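Local coordinates for protein insulinase family protease (Yersinia pestis, PDB 3GO9) that is a predicted member of the insulinase (M16) peptidase family, whose proteolytic activity and substrates remain to be established, at residues A[246-251]-A[324-329]. Numbering follows the deposited sequence.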
loop_
_atom_site.group_PDB
_atom_site.type_symbol
_atom_site.label_atom_id
_atom_site.label_comp_id
_atom_site.label_asym_id
_atom_site.label_seq_id
_atom_site.Cartn_x
_atom_site.Cartn_y
_atom_site.Cartn_z
ATOM N N VAL A 246 3.880 -9.717 11.839
ATOM C CA VAL A 246 3.191 -9.484 10.603
ATOM C C VAL A 246 1.707 -9.239 10.927
ATOM O O VAL A 246 1.033 -9.969 11.715
ATOM C CB VAL A 246 3.384 -10.681 9.607
ATOM C CG1 VAL A 246 2.527 -10.504 8.367
ATOM C CG2 VAL A 246 4.858 -10.794 9.209
ATOM N N ALA A 247 1.211 -8.141 10.412
ATOM C CA ALA A 247 -0.158 -7.776 10.696
ATOM C C ALA A 247 -1.018 -8.597 9.700
ATOM O O ALA A 247 -0.801 -8.520 8.493
ATOM C CB ALA A 247 -0.361 -6.324 10.479
ATOM N N THR A 248 -1.998 -9.321 10.244
ATOM C CA THR A 248 -2.991 -10.110 9.464
ATOM C C THR A 248 -4.479 -9.872 9.905
ATOM O O THR A 248 -4.832 -9.833 11.098
ATOM C CB THR A 248 -2.742 -11.592 9.663
ATOM O OG1 THR A 248 -2.963 -11.925 11.030
ATOM C CG2 THR A 248 -1.295 -11.928 9.231
ATOM N N LEU A 249 -5.337 -9.761 8.896
ATOM C CA LEU A 249 -6.793 -9.557 9.131
ATOM C C LEU A 249 -7.565 -10.871 9.068
ATOM O O LEU A 249 -7.139 -11.785 8.373
ATOM C CB LEU A 249 -7.319 -8.639 8.075
ATOM C CG LEU A 249 -6.946 -7.171 8.124
ATOM C CD1 LEU A 249 -7.375 -6.459 6.855
ATOM C CD2 LEU A 249 -7.616 -6.556 9.361
ATOM N N ALA A 250 -8.674 -10.993 9.796
ATOM C CA ALA A 250 -9.596 -12.125 9.598
ATOM C C ALA A 250 -10.350 -11.923 8.268
ATOM O O ALA A 250 -10.397 -10.794 7.692
ATOM C CB ALA A 250 -10.561 -12.199 10.706
ATOM N N PRO A 251 -10.969 -12.985 7.757
ATOM C CA PRO A 251 -11.761 -12.791 6.532
ATOM C C PRO A 251 -12.926 -11.840 6.802
ATOM O O PRO A 251 -13.441 -11.762 7.920
ATOM C CB PRO A 251 -12.313 -14.196 6.248
ATOM C CG PRO A 251 -11.349 -15.130 6.966
ATOM C CD PRO A 251 -10.930 -14.388 8.186
ATOM N N GLN A 324 -3.377 -6.102 1.112
ATOM C CA GLN A 324 -2.913 -5.578 2.380
ATOM C C GLN A 324 -3.228 -6.627 3.391
ATOM O O GLN A 324 -4.275 -7.251 3.304
ATOM C CB GLN A 324 -3.667 -4.291 2.757
ATOM C CG GLN A 324 -3.315 -3.121 1.953
ATOM C CD GLN A 324 -4.107 -1.877 2.336
ATOM O OE1 GLN A 324 -5.030 -1.919 3.185
ATOM N NE2 GLN A 324 -3.762 -0.759 1.703
ATOM N N TYR A 325 -2.332 -6.831 4.356
ATOM C CA TYR A 325 -2.501 -7.858 5.367
ATOM C C TYR A 325 -2.805 -9.245 4.815
ATOM O O TYR A 325 -3.590 -9.973 5.407
ATOM C CB TYR A 325 -3.579 -7.432 6.393
ATOM C CG TYR A 325 -3.367 -6.019 6.886
ATOM C CD1 TYR A 325 -2.401 -5.750 7.825
ATOM C CD2 TYR A 325 -4.069 -4.944 6.326
ATOM C CE1 TYR A 325 -2.167 -4.444 8.250
ATOM C CE2 TYR A 325 -3.832 -3.655 6.725
ATOM C CZ TYR A 325 -2.889 -3.429 7.710
ATOM O OH TYR A 325 -2.650 -2.156 8.123
ATOM N N GLN A 326 -2.171 -9.596 3.696
ATOM C CA GLN A 326 -2.240 -10.920 3.079
ATOM C C GLN A 326 -3.651 -11.208 2.543
ATOM O O GLN A 326 -3.989 -12.384 2.331
ATOM C CB GLN A 326 -1.756 -12.027 4.048
ATOM C CG GLN A 326 -0.329 -11.783 4.600
ATOM C CD GLN A 326 0.089 -12.689 5.801
ATOM O OE1 GLN A 326 1.243 -12.638 6.235
ATOM N NE2 GLN A 326 -0.840 -13.493 6.335
ATOM N N ARG A 327 -4.477 -10.155 2.386
ATOM C CA ARG A 327 -5.820 -10.301 1.765
ATOM C C ARG A 327 -5.901 -9.476 0.504
ATOM O O ARG A 327 -5.343 -8.402 0.443
ATOM C CB ARG A 327 -6.963 -9.801 2.654
ATOM C CG ARG A 327 -6.853 -10.055 4.109
ATOM C CD ARG A 327 -7.355 -11.348 4.536
ATOM N NE ARG A 327 -8.655 -11.770 3.979
ATOM C CZ ARG A 327 -9.029 -13.050 3.914
ATOM N NH1 ARG A 327 -8.228 -14.009 4.384
ATOM N NH2 ARG A 327 -10.190 -13.392 3.374
ATOM N N ALA A 328 -6.631 -9.966 -0.487
ATOM C CA ALA A 328 -6.930 -9.181 -1.702
ATOM C C ALA A 328 -8.339 -8.644 -1.496
ATOM O O ALA A 328 -9.244 -9.440 -1.187
ATOM C CB ALA A 328 -6.875 -10.049 -2.960
ATOM N N GLN A 329 -8.523 -7.325 -1.633
ATOM C CA GLN A 329 -9.834 -6.703 -1.464
ATOM C C GLN A 329 -10.187 -6.004 -2.773
ATOM O O GLN A 329 -9.394 -5.196 -3.277
ATOM C CB GLN A 329 -9.825 -5.722 -0.314
ATOM C CG GLN A 329 -11.172 -5.085 -0.043
ATOM C CD GLN A 329 -11.066 -4.018 1.038
ATOM O OE1 GLN A 329 -10.893 -2.828 0.746
ATOM N NE2 GLN A 329 -11.146 -4.441 2.292
#
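Y325, A247 and L249 form the tight part of this contact between the extended loop 246-251 and the segment 324-329, a tight turn running into strand 327-336. A247 CB meets the CD1-CE1 edge of the tyrosine ring, nearly in its plane, 3.4 Å from Y325 CD1, while A247 O reaches the ring edge close to its plane, 3.3 Å from CD1. L249 crosses the tyrosine obliquely: its CG rests near Y325 CB, and L249 CD1 lies 3.7 Å from Y325 CD2. F163 and P164 also touch the Y325 side chain, and W172 of helix 170-175 packs on L249. On the exposed side, Q326 holds its extended chain across the loop at V246 and T248, with V246 CG1 3.3 Å from Q326 OE1 and T248 CG2 3.3 Å from Q326 NE2, van der Waals contacts of methyls with an amide. At the other end the R327 chain turns CD (chi2 -86°) and then NE (chi3 -45°) off the extended course. P251 CA lies over one guanidinium face, offset toward the rim, 3.6 Å from R327 NH2; a salt bridge from NH2 to D274 of strand 267-276 holds the group from outside the loop. Q324 and R327 are joined by a pair of backbone hydrogen bonds, closing a two-residue type I' beta-hairpin between strands 316-324 and 327-336, its tip packed by the linker to strand 257-261 of the same sheet.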